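Local coordinates for protein glutamine amidotransferase subunit pdxT (PDB 2YWD) that probably hydrolyses glutamine to glutamate and ammonia, as the glutaminase subunit of pyridoxal 5'-phosphate synthase, for delivery of the ammonia to the partner subunit PdxS, at residues 106-112 with 137-143; 127-131 with 178-182. One frame throughout, in Å; residues are numbered along the deposited sequence.

In the fold
Contacts 1 and 2 lie at different places on the same glutaminase fold, their centres 22 Å apart and their nearest atoms about 11 Å apart, without touching. The hairpin of strands 118-125 and 129-136 spans the gap: its turn and the start of strand 129-136 supply 127-131 to contact 2, and strand 129-136 runs on into 137-143 of contact 1. Contact 1 contributes Arg109 and Arg137 to the predicted glutamine site, and the side chain of Pro139 is about 5 Å from that of the predicted nucleophile Cys81. Contact 2 is more remote, with the Phe131 side chain about 8 Å from those of His172 and Glu174, the predicted charge relay pair.

Contact 1: residues 106-112 with 137-143; sequences WVERNAF and RAPVFRR
This is an antiparallel strand pairing in the small mixed sheet, joining the end of strand 103-108 to edge strand 140-144. The local axes approach to 4.6 Å at 140°. Glu108 and Val140 form a hydrogen-bonded pair (Glu108 N to Val140 O 2.9 Å, Val140 N to Glu108 O 2.8 Å); Val107 and Phe141 are non-hydrogen-bonded. At Arg142 (-76/-46) the register slips by one: Trp106 O accepts from Arg142 N (2.7 Å), while Trp106 N donates to Arg143 O (2.8 Å). Arg142 NE reaches Glu108 OE1 (2.8 Å) in a salt bridge, and Arg143 CZ lies 3.9 Å from the Trp106 six-membered ring centroid (cation-pi); both arginines have chi1 m. Asn110 (29/65) and Arg137 (50/36) have positive phi. Val140 CG2 lies over the Phe112 ring, 4.1 Å from its centroid (CH-pi). Water joins Asn110 OD1, Phe112 N and Ala138 O; Asn110 ND2 bonds Glu117 OE1. Arg142 and Arg143 opposite Trp106 make a classic beta bulge, in a pairing whose loop ends carry Arg109 and Arg137 of the predicted glutamine site.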
# COMPACT_ATOMS: atom_id res chain seq x y z
N TRP A 106 6.63 -12.15 -0.97
CA TRP A 106 6.14 -13.05 0.08
C TRP A 106 6.10 -12.17 1.31
O TRP A 106 7.13 -11.66 1.75
CB TRP A 106 7.14 -14.19 0.32
CG TRP A 106 7.03 -15.33 -0.64
CD1 TRP A 106 6.81 -15.26 -1.99
CD2 TRP A 106 7.17 -16.72 -0.33
NE1 TRP A 106 6.81 -16.53 -2.53
CE2 TRP A 106 7.03 -17.44 -1.54
CE3 TRP A 106 7.41 -17.43 0.86
CZ2 TRP A 106 7.12 -18.83 -1.59
CZ3 TRP A 106 7.51 -18.82 0.80
CH2 TRP A 106 7.36 -19.50 -0.42
N VAL A 107 4.91 -11.97 1.87
CA VAL A 107 4.77 -11.13 3.05
C VAL A 107 4.22 -11.89 4.24
O VAL A 107 3.26 -12.65 4.10
CB VAL A 107 3.83 -9.93 2.78
CG1 VAL A 107 3.62 -9.13 4.06
CG2 VAL A 107 4.42 -9.04 1.69
N GLU A 108 4.82 -11.69 5.40
CA GLU A 108 4.35 -12.35 6.61
C GLU A 108 3.74 -11.28 7.50
O GLU A 108 4.38 -10.27 7.81
CB GLU A 108 5.48 -13.06 7.34
CG GLU A 108 4.98 -14.03 8.41
CD GLU A 108 6.09 -14.67 9.21
OE1 GLU A 108 7.26 -14.62 8.77
OE2 GLU A 108 5.78 -15.23 10.29
N ARG A 109 2.49 -11.49 7.89
CA ARG A 109 1.77 -10.53 8.74
C ARG A 109 2.39 -10.40 10.13
O ARG A 109 2.88 -11.38 10.69
CB ARG A 109 0.31 -10.97 8.85
CG ARG A 109 -0.51 -10.76 7.58
CD ARG A 109 -1.78 -11.60 7.59
NE ARG A 109 -2.42 -11.59 8.90
CZ ARG A 109 -3.45 -12.36 9.25
NH1 ARG A 109 -3.97 -13.21 8.38
NH2 ARG A 109 -3.92 -12.30 10.48
N ASN A 110 2.38 -9.17 10.65
CA ASN A 110 2.88 -8.83 11.99
C ASN A 110 4.00 -9.78 12.44
O ASN A 110 3.87 -10.51 13.43
CB ASN A 110 1.69 -8.89 12.97
CG ASN A 110 2.04 -8.43 14.36
OD1 ASN A 110 2.99 -7.68 14.56
ND2 ASN A 110 1.25 -8.87 15.35
N ALA A 111 5.12 -9.72 11.73
CA ALA A 111 6.24 -10.61 12.00
C ALA A 111 7.56 -10.02 12.47
O ALA A 111 8.59 -10.70 12.40
CB ALA A 111 6.49 -11.46 10.74
N PHE A 112 7.56 -8.78 12.97
CA PHE A 112 8.81 -8.17 13.41
C PHE A 112 9.42 -8.75 14.69
O PHE A 112 10.60 -8.55 14.96
CB PHE A 112 8.64 -6.66 13.59
CG PHE A 112 9.11 -5.88 12.41
CD1 PHE A 112 8.23 -5.52 11.40
CD2 PHE A 112 10.45 -5.53 12.30
CE1 PHE A 112 8.68 -4.81 10.28
CE2 PHE A 112 10.91 -4.82 11.19
CZ PHE A 112 10.02 -4.46 10.18
N ARG A 137 2.41 -3.15 14.33
CA ARG A 137 2.13 -4.56 14.02
C ARG A 137 2.55 -4.81 12.58
O ARG A 137 1.93 -5.58 11.85
CB ARG A 137 0.63 -4.86 14.18
CG ARG A 137 0.11 -4.76 15.61
CD ARG A 137 -1.31 -5.31 15.71
NE ARG A 137 -2.21 -4.60 14.80
CZ ARG A 137 -2.75 -3.41 15.05
NH1 ARG A 137 -2.48 -2.78 16.19
NH2 ARG A 137 -3.53 -2.83 14.15
N ALA A 138 3.64 -4.16 12.19
CA ALA A 138 4.14 -4.23 10.82
C ALA A 138 4.41 -5.60 10.21
O ALA A 138 4.94 -6.50 10.85
CB ALA A 138 5.40 -3.37 10.71
N PRO A 139 4.02 -5.77 8.93
CA PRO A 139 4.24 -7.04 8.24
C PRO A 139 5.70 -7.02 7.77
O PRO A 139 6.34 -5.97 7.77
CB PRO A 139 3.26 -6.97 7.08
CG PRO A 139 3.27 -5.51 6.73
CD PRO A 139 3.20 -4.86 8.11
N VAL A 140 6.20 -8.17 7.37
CA VAL A 140 7.58 -8.27 6.91
C VAL A 140 7.64 -8.79 5.48
O VAL A 140 6.93 -9.74 5.13
CB VAL A 140 8.40 -9.19 7.84
CG1 VAL A 140 9.80 -9.44 7.27
CG2 VAL A 140 8.49 -8.56 9.23
N PHE A 141 8.45 -8.15 4.66
CA PHE A 141 8.63 -8.59 3.28
C PHE A 141 9.69 -9.69 3.36
O PHE A 141 10.88 -9.40 3.49
CB PHE A 141 9.16 -7.43 2.42
CG PHE A 141 8.12 -6.39 2.10
CD1 PHE A 141 7.11 -6.65 1.18
CD2 PHE A 141 8.17 -5.14 2.70
CE1 PHE A 141 6.17 -5.68 0.86
CE2 PHE A 141 7.23 -4.15 2.39
CZ PHE A 141 6.23 -4.43 1.47
N ARG A 142 9.26 -10.95 3.29
CA ARG A 142 10.19 -12.07 3.39
C ARG A 142 11.01 -12.34 2.13
O ARG A 142 12.23 -12.55 2.21
CB ARG A 142 9.44 -13.34 3.80
CG ARG A 142 8.87 -13.30 5.23
CD ARG A 142 9.99 -13.18 6.27
NE ARG A 142 9.49 -13.39 7.62
CZ ARG A 142 10.25 -13.34 8.72
NH1 ARG A 142 11.55 -13.08 8.63
NH2 ARG A 142 9.70 -13.57 9.91
N ARG A 143 10.36 -12.34 0.98
CA ARG A 143 11.06 -12.56 -0.29
C ARG A 143 10.50 -11.64 -1.35
O ARG A 143 9.32 -11.29 -1.31
CB ARG A 143 10.92 -14.01 -0.76
CG ARG A 143 11.36 -15.05 0.26
CD ARG A 143 11.71 -16.36 -0.42
NE ARG A 143 10.67 -16.83 -1.33
CZ ARG A 143 10.76 -17.94 -2.06
NH1 ARG A 143 11.85 -18.70 -1.98
NH2 ARG A 143 9.77 -18.29 -2.87
O HOH W 1 5.34 -6.93 13.49
O HOH W 2 0.31 -7.67 9.63

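Contact 2: residues 127-131 with 178-182; sequences GLGSF and DPRLH
Gly127 lies in the turn between strands 118-125 and 129-136 with a positive phi (83/-34), where a CB would collide with the preceding carbonyl oxygen; it does not touch 178-182. The CA-to-CB bond of Leu128 (-89/-51) points toward the start of helix 180-189. In the tp rotamer its CD1 lies 3.6 Å from Arg180 CB and its CD2 4.1 Å from Leu181 CB, while its CG sits over one face of the Arg180 guanidinium. Gly129, at phi/psi 119/-155, also has backbone angles that would jam a CB; together with Leu128 it faces Val125 across the hairpin in a classic beta bulge. Ser130 contributes its backbone: its O accepts from Arg180 NH2 at 2.6 Å, with an N-H...O angle of 149°, the one hydrogen bond between the segments. Phe131 (chi1 -167°, chi2 87°) extends its ring to Asp178 and Leu181, with Leu181 CB over one face, 3.9 Å from Phe131 CE1, and Asp178 CG 3.4 Å from the same CE1. Pro173 and Thr176 also touch this ring. Asp178 caps the helix start, its OD1 accepting from Arg180 N (3.0 Å), and forms a salt bridge with the Arg180 side chain, Arg180 NH2 to Asp178 OD2 measuring 2.8 Å. Arg180 is mtm, with chi4 at 147°. The guanidinium is thus held by the carboxylate of its own segment and presented to the hairpin, so that Arg180 NH2 serves both Asp178 OD2 and Ser130 O: one charged group ties helix capping to the hairpin backbone, beside the apolar contacts of Leu128 and Phe131 with Leu181.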
# COMPACT_ATOMS: atom_id res chain seq x y z
N GLY A 127 15.88 8.40 -3.82
CA GLY A 127 15.31 9.49 -4.58
C GLY A 127 14.58 10.51 -3.72
O GLY A 127 14.59 11.71 -4.03
N LEU A 128 13.96 10.05 -2.65
CA LEU A 128 13.21 10.94 -1.78
C LEU A 128 14.06 11.55 -0.67
O LEU A 128 14.06 12.76 -0.47
CB LEU A 128 12.03 10.18 -1.16
CG LEU A 128 10.93 11.01 -0.49
CD1 LEU A 128 10.35 11.99 -1.51
CD2 LEU A 128 9.85 10.09 0.04
N GLY A 129 14.79 10.70 0.05
CA GLY A 129 15.62 11.17 1.14
C GLY A 129 15.18 10.56 2.45
O GLY A 129 14.57 9.49 2.46
N SER A 130 15.46 11.24 3.56
CA SER A 130 15.08 10.74 4.88
C SER A 130 13.57 10.86 5.11
O SER A 130 13.00 11.92 4.88
CB SER A 130 15.83 11.50 5.97
OG SER A 130 15.44 11.05 7.25
N PHE A 131 12.95 9.78 5.56
CA PHE A 131 11.51 9.78 5.82
C PHE A 131 11.24 9.05 7.14
O PHE A 131 11.80 7.98 7.39
CB PHE A 131 10.77 9.06 4.69
CG PHE A 131 9.28 9.27 4.71
CD1 PHE A 131 8.71 10.38 4.09
CD2 PHE A 131 8.45 8.38 5.39
CE1 PHE A 131 7.33 10.60 4.13
CE2 PHE A 131 7.06 8.59 5.44
CZ PHE A 131 6.50 9.70 4.81
N ASP A 178 4.34 14.40 6.70
CA ASP A 178 5.22 14.49 5.54
C ASP A 178 4.51 13.86 4.33
O ASP A 178 4.27 12.66 4.31
CB ASP A 178 6.51 13.72 5.83
CG ASP A 178 7.58 13.93 4.78
OD1 ASP A 178 7.24 14.29 3.63
OD2 ASP A 178 8.77 13.72 5.10
N PRO A 179 4.16 14.67 3.32
CA PRO A 179 3.46 14.16 2.13
C PRO A 179 4.36 13.75 0.97
O PRO A 179 3.87 13.38 -0.09
CB PRO A 179 2.56 15.32 1.76
CG PRO A 179 3.48 16.48 1.97
CD PRO A 179 4.18 16.15 3.29
N ARG A 180 5.68 13.80 1.17
CA ARG A 180 6.61 13.46 0.10
C ARG A 180 6.52 12.05 -0.47
O ARG A 180 6.78 11.85 -1.66
CB ARG A 180 8.04 13.74 0.55
CG ARG A 180 8.36 15.23 0.66
CD ARG A 180 9.80 15.41 1.06
NE ARG A 180 10.05 14.76 2.34
CZ ARG A 180 11.20 14.20 2.68
NH1 ARG A 180 12.22 14.19 1.84
NH2 ARG A 180 11.32 13.63 3.88
N LEU A 181 6.17 11.06 0.35
CA LEU A 181 6.05 9.71 -0.18
C LEU A 181 4.75 9.62 -1.00
O LEU A 181 4.70 8.92 -2.01
CB LEU A 181 6.06 8.67 0.95
CG LEU A 181 6.10 7.20 0.52
CD1 LEU A 181 7.13 6.99 -0.60
CD2 LEU A 181 6.44 6.32 1.73
N HIS A 182 3.72 10.34 -0.57
CA HIS A 182 2.46 10.34 -1.31
C HIS A 182 2.68 11.03 -2.66
O HIS A 182 2.17 10.58 -3.69
CB HIS A 182 1.36 11.07 -0.53
CG HIS A 182 0.75 10.25 0.56
ND1 HIS A 182 1.39 9.98 1.75
CD2 HIS A 182 -0.45 9.62 0.63
CE1 HIS A 182 0.62 9.23 2.51
NE2 HIS A 182 -0.51 9.00 1.85